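Local coordinates for cellulose biosynthesis protein BcsG (Salmonella typhimurium LT2, PDB 5OLT) that is required for cellulose biosynthesis and has, as its extramembrane part, a zinc-binding domain of the alkaline phosphatase family, at residues Pro58-Leu62 / Arg257-Val262; Phe92-Ser97 / Tyr318-Leu324; Asp191-Leu195 / Phe214-Pro218. All blocks are in the same frame, centred on the assembly; numbering follows the deposited sequence. Where two conformers were deposited one is given.

Interaction 1 (Pro58-Leu62 / Arg257-Val262); sequences PFDLL and RKVMVV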
# COMPACT_ATOMS: atom_id res chain seq x y z
N PRO A 58 0.78 22.10 -9.04
CA PRO A 58 0.03 20.90 -9.47
C PRO A 58 0.99 19.73 -9.75
O PRO A 58 2.11 19.92 -10.23
CB PRO A 58 -0.65 21.33 -10.77
CG PRO A 58 -0.66 22.81 -10.74
CD PRO A 58 0.57 23.21 -10.00
N PHE A 59 0.53 18.55 -9.41
CA PHE A 59 1.22 17.32 -9.77
C PHE A 59 0.20 16.19 -9.78
O PHE A 59 -0.94 16.39 -9.34
CB PHE A 59 2.36 17.02 -8.78
CG PHE A 59 1.90 16.60 -7.40
CD1 PHE A 59 1.49 17.56 -6.45
CD2 PHE A 59 1.83 15.24 -7.05
CE1 PHE A 59 1.07 17.17 -5.19
CE2 PHE A 59 1.43 14.86 -5.76
CZ PHE A 59 1.04 15.83 -4.83
N ASP A 60 0.62 15.02 -10.28
CA ASP A 60 -0.22 13.83 -10.30
C ASP A 60 0.27 12.79 -9.30
O ASP A 60 1.49 12.55 -9.19
CB ASP A 60 -0.23 13.19 -11.69
CG ASP A 60 -0.77 14.09 -12.75
OD1 ASP A 60 -1.75 14.79 -12.47
OD2 ASP A 60 -0.21 14.06 -13.90
N LEU A 61 -0.66 12.22 -8.53
CA LEU A 61 -0.39 11.07 -7.65
C LEU A 61 -0.86 9.80 -8.36
O LEU A 61 -2.00 9.75 -8.86
CB LEU A 61 -1.14 11.21 -6.30
CG LEU A 61 -1.09 9.96 -5.42
CD1 LEU A 61 0.31 9.71 -4.89
CD2 LEU A 61 -2.03 10.07 -4.22
N LEU A 62 0.00 8.80 -8.42
CA LEU A 62 -0.41 7.51 -9.05
C LEU A 62 -0.11 6.42 -8.03
O LEU A 62 1.05 6.24 -7.65
CB LEU A 62 0.40 7.29 -10.33
CG LEU A 62 0.26 5.94 -10.99
CD1 LEU A 62 -1.18 5.62 -11.37
CD2 LEU A 62 1.17 5.87 -12.21
N ARG A 257 6.88 15.44 -16.50
CA ARG A 257 5.74 15.69 -15.62
C ARG A 257 6.11 15.50 -14.15
O ARG A 257 6.95 14.67 -13.78
CB ARG A 257 4.57 14.78 -15.99
CG ARG A 257 4.02 14.98 -17.40
CD ARG A 257 2.76 14.17 -17.58
NE ARG A 257 1.67 14.63 -16.72
CZ ARG A 257 0.98 15.76 -16.85
NH1 ARG A 257 1.23 16.61 -17.84
NH2 ARG A 257 0.00 16.05 -16.01
N LYS A 258 5.45 16.30 -13.30
CA LYS A 258 5.59 16.15 -11.84
C LYS A 258 4.62 15.05 -11.39
O LYS A 258 3.40 15.20 -11.50
CB LYS A 258 5.27 17.47 -11.14
CG LYS A 258 6.29 18.56 -11.46
CD LYS A 258 5.85 19.90 -10.92
CE LYS A 258 6.90 21.00 -11.18
NZ LYS A 258 7.17 21.28 -12.64
N VAL A 259 5.18 13.94 -10.90
CA VAL A 259 4.40 12.78 -10.52
C VAL A 259 4.95 12.18 -9.25
O VAL A 259 6.15 12.02 -9.10
CB VAL A 259 4.34 11.70 -11.63
CG1 VAL A 259 3.38 10.55 -11.23
CG2 VAL A 259 3.89 12.26 -12.98
N MET A 260 4.04 11.83 -8.35
CA MET A 260 4.38 11.03 -7.18
C MET A 260 3.82 9.65 -7.41
O MET A 260 2.61 9.51 -7.52
CB MET A 260 3.78 11.66 -5.92
CG MET A 260 4.07 10.86 -4.64
SD MET A 260 3.33 11.69 -3.24
CE MET A 260 3.81 10.62 -1.90
N VAL A 261 4.69 8.65 -7.49
CA VAL A 261 4.27 7.25 -7.71
C VAL A 261 4.45 6.48 -6.41
O VAL A 261 5.51 6.53 -5.79
CB VAL A 261 5.06 6.57 -8.84
CG1 VAL A 261 4.64 5.11 -8.96
CG2 VAL A 261 4.81 7.32 -10.15
N VAL A 262 3.38 5.83 -5.95
CA VAL A 262 3.42 4.99 -4.76
C VAL A 262 3.10 3.57 -5.21
O VAL A 262 2.05 3.35 -5.82
CB VAL A 262 2.38 5.42 -3.71
CG1 VAL A 262 2.45 4.46 -2.51
CG2 VAL A 262 2.64 6.86 -3.31
O HOH W 1 2.02 16.25 -13.55
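D60 and R257 form a salt bridge where two neighbouring parallel strands begin. R257 NH2 donates to D60 OD2 at 2.9 Å, on the syn side, tilted somewhat out of the carboxylate plane. The acceptor lies almost in the guanidinium plane. R257 NE adds a weak bond to the same oxygen, D60 OD2, at 3.4 Å. Carboxylate and guanidinium are nearly coplanar, with planes 22° apart. The arginine chain bends at chi3 (64°), and this turns the guanidinium across to the other strand. A water donates to K258 O at 2.7 Å and more weakly to D60 OD2, so it links acid and backbone.

The backbones join in regular parallel fashion. D60 N donates to K258 O, and M260 N donates to D60 O at 2.8 Å. L62 N then bonds M260 O, and V262 N bonds L62 O at 2.9 Å. Side chains alternate between the two faces. On one face L61 and M260 lie side by side, with L61 CD1 3.9 Å from M260 CG. The F59 ring sits beside them and brings CE2 to 4.0 Å from M260 CB. D60, L62, V259 and V261 lie on the opposite face.

Helix 318-328 packs on M260 and V262, and helix 191-203 touches D60, L62 and R257. These strands are neighbours within the mixed sheet of this alpha/beta domain. Strand 60-66 leads on to C67 and strand 259-265 to E266 and H267, all zinc ligands.

S210 OG hydrogen-bonds D60 OD1, so both carboxylate oxygens have partners. The buried acid is probably ionised and balanced by R257, which would make this charge pair tolerable at the end of an otherwise apolar strand pair.

Interaction 2 (Phe92-Ser97 / Tyr318-Leu324); sequences FKHFNS and YLAISEL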
# COMPACT_ATOMS: atom_id res chain seq x y z
N PHE A 92 10.10 0.87 1.66
CA PHE A 92 9.79 0.31 2.98
C PHE A 92 10.19 -1.16 3.06
O PHE A 92 9.87 -1.96 2.17
CB PHE A 92 8.27 0.40 3.21
CG PHE A 92 7.76 1.80 3.43
CD1 PHE A 92 7.43 2.62 2.34
CD2 PHE A 92 7.54 2.28 4.71
CE1 PHE A 92 6.94 3.91 2.53
CE2 PHE A 92 7.04 3.57 4.91
CZ PHE A 92 6.72 4.40 3.82
N LYS A 93 10.85 -1.52 4.17
CA LYS A 93 11.31 -2.87 4.42
C LYS A 93 10.44 -3.66 5.40
O LYS A 93 10.51 -4.86 5.44
CB LYS A 93 12.78 -2.85 4.89
CG LYS A 93 13.77 -2.28 3.87
CD LYS A 93 13.71 -3.05 2.56
CE LYS A 93 14.72 -2.55 1.54
NZ LYS A 93 16.11 -2.87 1.97
N HIS A 94 9.61 -2.96 6.16
CA HIS A 94 8.71 -3.59 7.12
C HIS A 94 7.35 -2.93 7.02
O HIS A 94 6.79 -2.48 8.04
CB HIS A 94 9.31 -3.57 8.55
CG HIS A 94 10.52 -4.43 8.65
ND1 HIS A 94 10.44 -5.81 8.67
CD2 HIS A 94 11.84 -4.13 8.67
CE1 HIS A 94 11.65 -6.32 8.73
NE2 HIS A 94 12.52 -5.32 8.70
N PHE A 95 6.79 -2.92 5.81
CA PHE A 95 5.44 -2.41 5.56
C PHE A 95 4.47 -3.57 5.65
O PHE A 95 4.62 -4.56 4.95
CB PHE A 95 5.38 -1.80 4.15
CG PHE A 95 4.12 -1.04 3.89
CD1 PHE A 95 2.91 -1.72 3.55
CD2 PHE A 95 4.11 0.34 4.01
CE1 PHE A 95 1.75 -1.00 3.31
CE2 PHE A 95 2.96 1.05 3.73
CZ PHE A 95 1.78 0.39 3.40
N ASN A 96 3.47 -3.42 6.54
CA ASN A 96 2.49 -4.49 6.74
C ASN A 96 1.20 -4.18 6.02
O ASN A 96 0.62 -3.12 6.19
CB ASN A 96 2.22 -4.63 8.23
CG ASN A 96 1.38 -5.85 8.53
OD1 ASN A 96 1.83 -6.98 8.26
ND2 ASN A 96 0.18 -5.65 9.08
N SER A 97 0.73 -5.14 5.21
CA SER A 97 -0.47 -4.89 4.41
C SER A 97 -1.79 -5.03 5.21
O SER A 97 -2.83 -4.61 4.72
CB SER A 97 -0.54 -5.83 3.20
OG SER A 97 -0.78 -7.15 3.64
N TYR A 318 -0.30 1.72 5.96
CA TYR A 318 -0.91 2.72 5.08
C TYR A 318 -0.83 4.14 5.60
O TYR A 318 -0.73 5.09 4.80
CB TYR A 318 -2.35 2.36 4.78
CG TYR A 318 -2.46 0.97 4.20
CD1 TYR A 318 -2.02 0.71 2.89
CD2 TYR A 318 -2.93 -0.10 4.97
CE1 TYR A 318 -2.08 -0.58 2.36
CE2 TYR A 318 -2.99 -1.39 4.46
CZ TYR A 318 -2.59 -1.63 3.14
OH TYR A 318 -2.62 -2.91 2.62
N LEU A 319 -0.89 4.32 6.92
CA LEU A 319 -0.87 5.68 7.46
C LEU A 319 0.41 6.42 7.03
O LEU A 319 0.36 7.64 6.79
CB LEU A 319 -1.02 5.68 8.99
CG LEU A 319 -1.32 7.02 9.65
CD1 LEU A 319 -2.69 7.56 9.22
CD2 LEU A 319 -1.24 6.87 11.16
N ALA A 320 1.53 5.69 6.93
CA ALA A 320 2.79 6.33 6.48
C ALA A 320 2.72 6.80 5.02
O ALA A 320 3.37 7.81 4.68
CB ALA A 320 3.97 5.39 6.68
N ILE A 321 1.96 6.09 4.18
CA ILE A 321 1.76 6.53 2.79
C ILE A 321 0.95 7.83 2.79
O ILE A 321 1.32 8.82 2.16
CB ILE A 321 1.06 5.45 1.93
CG1 ILE A 321 1.87 4.14 1.93
CG2 ILE A 321 0.72 5.99 0.54
CD1 ILE A 321 3.28 4.24 1.38
N SER A 322 -0.13 7.86 3.58
CA SER A 322 -0.92 9.06 3.68
C SER A 322 -0.07 10.24 4.18
O SER A 322 -0.22 11.38 3.66
CB SER A 322 -2.16 8.81 4.55
OG SER A 322 -2.94 10.00 4.62
N GLU A 323 0.80 9.99 5.17
CA GLU A 323 1.65 11.09 5.63
C GLU A 323 2.59 11.60 4.55
O GLU A 323 2.75 12.81 4.40
CB GLU A 323 2.46 10.61 6.83
CG GLU A 323 3.38 11.67 7.41
CD GLU A 323 2.68 12.88 7.94
OE1 GLU A 323 1.51 12.79 8.36
OE2 GLU A 323 3.35 13.95 7.96
N LEU A 324 3.17 10.70 3.75
CA LEU A 324 4.02 11.17 2.66
C LEU A 324 3.23 11.98 1.64
O LEU A 324 3.75 13.00 1.14
CB LEU A 324 4.73 9.98 1.97
CG LEU A 324 5.90 9.39 2.78
CD1 LEU A 324 6.30 8.05 2.19
CD2 LEU A 324 7.11 10.34 2.83
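S97 and Y318 mark the nearest approach of the two backbones, with their CA atoms 7.7 Å apart. The 92-97 chain turns a corner at K93 and H94, then runs as a weakly bonded strand through F95 and N96. The 318-324 segment is helical, with L324 N bonded to A320 O. The corner lets F92 and F95 both point at the helix.

F95 presents its ring edge to one face of the Y318 ring. This is a T-shaped pair, with centroids 5.5 Å apart and planes at 84°. F95 CE1 lies over the rim of the tyrosine face, not over its middle. The first torsion of F95 (chi1 -170°) sets CG anti to the backbone N and carries the ring across to Y318. The tyrosine ring reaches past F95 to the end of 92-97. There Y318 OH donates to S97 O at 2.7 Å, in the carbonyl plane and on a lone pair.

The contact belongs to the helix-on-sheet packing of an alpha/beta domain of the alkaline phosphatase family. Strand 90-96 lies next to the outermost strand 310-312 of the mixed sheet, and helix 318-328 packs across strands 90-96, 291-299 and 259-265. The side chain of S97 is about 9 Å from the zinc ion.

Further along the helix, F92 takes over. Its CE2 is 4.0 Å from A320 CB. L324 CD1 meets the ring at its edge, 4.0 Å from F92 CZ. I321 touches both phenylalanines: in one of its two deposited conformers, CG1 is 3.7 Å from F95 CE2 and CD1 meets F92 CE1. F95 CD2 in turn lies over the rim of one F92 face. Y318 also touches R108 and L109 of helix 102-110, and N96 is hydrogen-bonded through its side chain to T290 and S355.

Interaction 3 (Asp191-Leu195 / Phe214-Pro218); sequences DLAVL and FNLLP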
# COMPACT_ATOMS: atom_id res chain seq x y z
N ASP A 191 0.21 -4.14 -18.54
CA ASP A 191 0.31 -3.01 -17.61
C ASP A 191 0.99 -1.79 -18.21
O ASP A 191 0.61 -0.65 -17.91
CB ASP A 191 1.00 -3.42 -16.33
CG ASP A 191 0.14 -4.37 -15.54
OD1 ASP A 191 -1.06 -3.97 -15.32
OD2 ASP A 191 0.58 -5.52 -15.24
N LEU A 192 2.01 -2.02 -19.06
CA LEU A 192 2.63 -0.87 -19.72
C LEU A 192 1.62 -0.18 -20.61
O LEU A 192 1.63 1.06 -20.68
CB LEU A 192 3.87 -1.32 -20.48
CG LEU A 192 4.73 -0.24 -21.15
CD1 LEU A 192 5.12 0.83 -20.12
CD2 LEU A 192 5.94 -0.89 -21.82
N ALA A 193 0.76 -0.94 -21.29
CA ALA A 193 -0.29 -0.30 -22.13
C ALA A 193 -1.28 0.51 -21.30
O ALA A 193 -1.64 1.62 -21.68
CB ALA A 193 -1.02 -1.34 -22.95
N VAL A 194 -1.69 -0.03 -20.14
CA VAL A 194 -2.58 0.70 -19.24
C VAL A 194 -1.90 2.00 -18.77
O VAL A 194 -2.52 3.07 -18.76
CB VAL A 194 -2.95 -0.16 -18.01
CG1 VAL A 194 -3.74 0.65 -17.00
CG2 VAL A 194 -3.79 -1.37 -18.42
N LEU A 195 -0.62 1.92 -18.40
CA LEU A 195 0.10 3.08 -17.85
C LEU A 195 0.34 4.11 -18.96
O LEU A 195 0.25 5.30 -18.69
CB LEU A 195 1.43 2.65 -17.21
CG LEU A 195 1.22 1.94 -15.87
CD1 LEU A 195 2.48 1.12 -15.54
CD2 LEU A 195 0.93 2.98 -14.77
N PHE A 214 -4.74 2.59 -9.10
CA PHE A 214 -4.54 1.59 -10.14
C PHE A 214 -4.35 0.22 -9.51
O PHE A 214 -3.40 0.05 -8.74
CB PHE A 214 -3.30 2.00 -10.98
CG PHE A 214 -2.87 1.03 -12.07
CD1 PHE A 214 -3.74 0.09 -12.68
CD2 PHE A 214 -1.53 1.08 -12.52
CE1 PHE A 214 -3.30 -0.76 -13.68
CE2 PHE A 214 -1.11 0.22 -13.54
CZ PHE A 214 -1.97 -0.70 -14.12
N ASN A 215 -5.25 -0.74 -9.79
CA ASN A 215 -5.13 -2.08 -9.22
C ASN A 215 -4.72 -3.09 -10.30
O ASN A 215 -5.27 -3.09 -11.40
CB ASN A 215 -6.44 -2.51 -8.53
CG ASN A 215 -6.30 -3.85 -7.86
OD1 ASN A 215 -6.67 -4.87 -8.43
ND2 ASN A 215 -5.76 -3.85 -6.63
N LEU A 216 -3.72 -3.90 -9.96
CA LEU A 216 -3.06 -4.83 -10.89
C LEU A 216 -3.14 -6.26 -10.43
O LEU A 216 -2.70 -6.57 -9.32
CB LEU A 216 -1.54 -4.50 -11.03
CG LEU A 216 -1.18 -3.17 -11.62
CD1 LEU A 216 -1.38 -2.06 -10.60
CD2 LEU A 216 0.27 -3.19 -12.09
N LEU A 217 -3.60 -7.14 -11.31
CA LEU A 217 -3.82 -8.54 -11.03
C LEU A 217 -2.85 -9.59 -11.66
O LEU A 217 -3.08 -10.78 -11.47
CB LEU A 217 -5.26 -8.86 -11.57
CG LEU A 217 -6.02 -9.99 -10.90
CD1 LEU A 217 -6.30 -9.63 -9.44
CD2 LEU A 217 -7.32 -10.26 -11.66
N PRO A 218 -1.77 -9.19 -12.38
CA PRO A 218 -1.08 -10.26 -13.12
C PRO A 218 -0.44 -11.34 -12.26
O PRO A 218 -0.25 -12.46 -12.74
CB PRO A 218 -0.02 -9.50 -13.92
CG PRO A 218 0.29 -8.31 -13.08
CD PRO A 218 -1.07 -7.90 -12.55
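D191 OD1 is met by two carbon groups of the strand, F214 CZ and L216 CD2, each 3.6 Å from it. The other oxygen, D191 OD2, comes to 3.5 Å from P218 CG. The acid thus touches the strand and the turn after it through carbon atoms. The carboxylate of D191 is turned 66° from the F214 ring plane.

F214 carries the rest of the contact. Its CG is anti to the backbone N (chi1 176°), which stretches the ring out toward the helix. V194 CG1 approaches F214 CE1 at 3.6 Å. L195 CD2 approaches F214 CE2, on the same side of the ring plane as V194, also at 3.6 Å. Within the strand, L216 CD1 sits 3.5 Å above the centre of the F214 ring, so the opposite face is covered by its own segment.

The helix runs nearly antiparallel to the strand, at 172°, with axes 11.0 Å apart. It is a helix packed on the sheet, and L195 also touches L62 of the neighbouring strand. L241 and E244 of helix 234-255 border D191. On strand 210-216, N215 takes no part in this contact; its ND2 hydrogen-bonds E266, a zinc ligand. This bond probably helps to position the ligand.

D148 brings a second carboxylate close to D191 OD1. Like charges this near, beside apolar carbon, would probably favour the protonated form on one of the two acids.

All three contacts are buried, and all reach the same mixed sheet. Interaction 2 lies nearest the chain centre, about 7 Å centre to centre, whereas R257 and K258 of interaction 1 are partly exposed. Interaction 1 joins two strands. Interactions 2 and 3 each set a helix against the sheet. Interaction 1 touches both others: V262 and M260 meet I321 and L324, and L62 meets L195 and F214. Interactions 2 and 3 do not touch; their nearest atoms are about 10 Å apart. Backbone bonds and a charge pair hold 58-62 to 257-262. Aromatic packing with one tyrosine bond serves 92-97 and 318-324. Apolar packing, with the D191 carboxylate against carbon, joins 191-195 to 214-218.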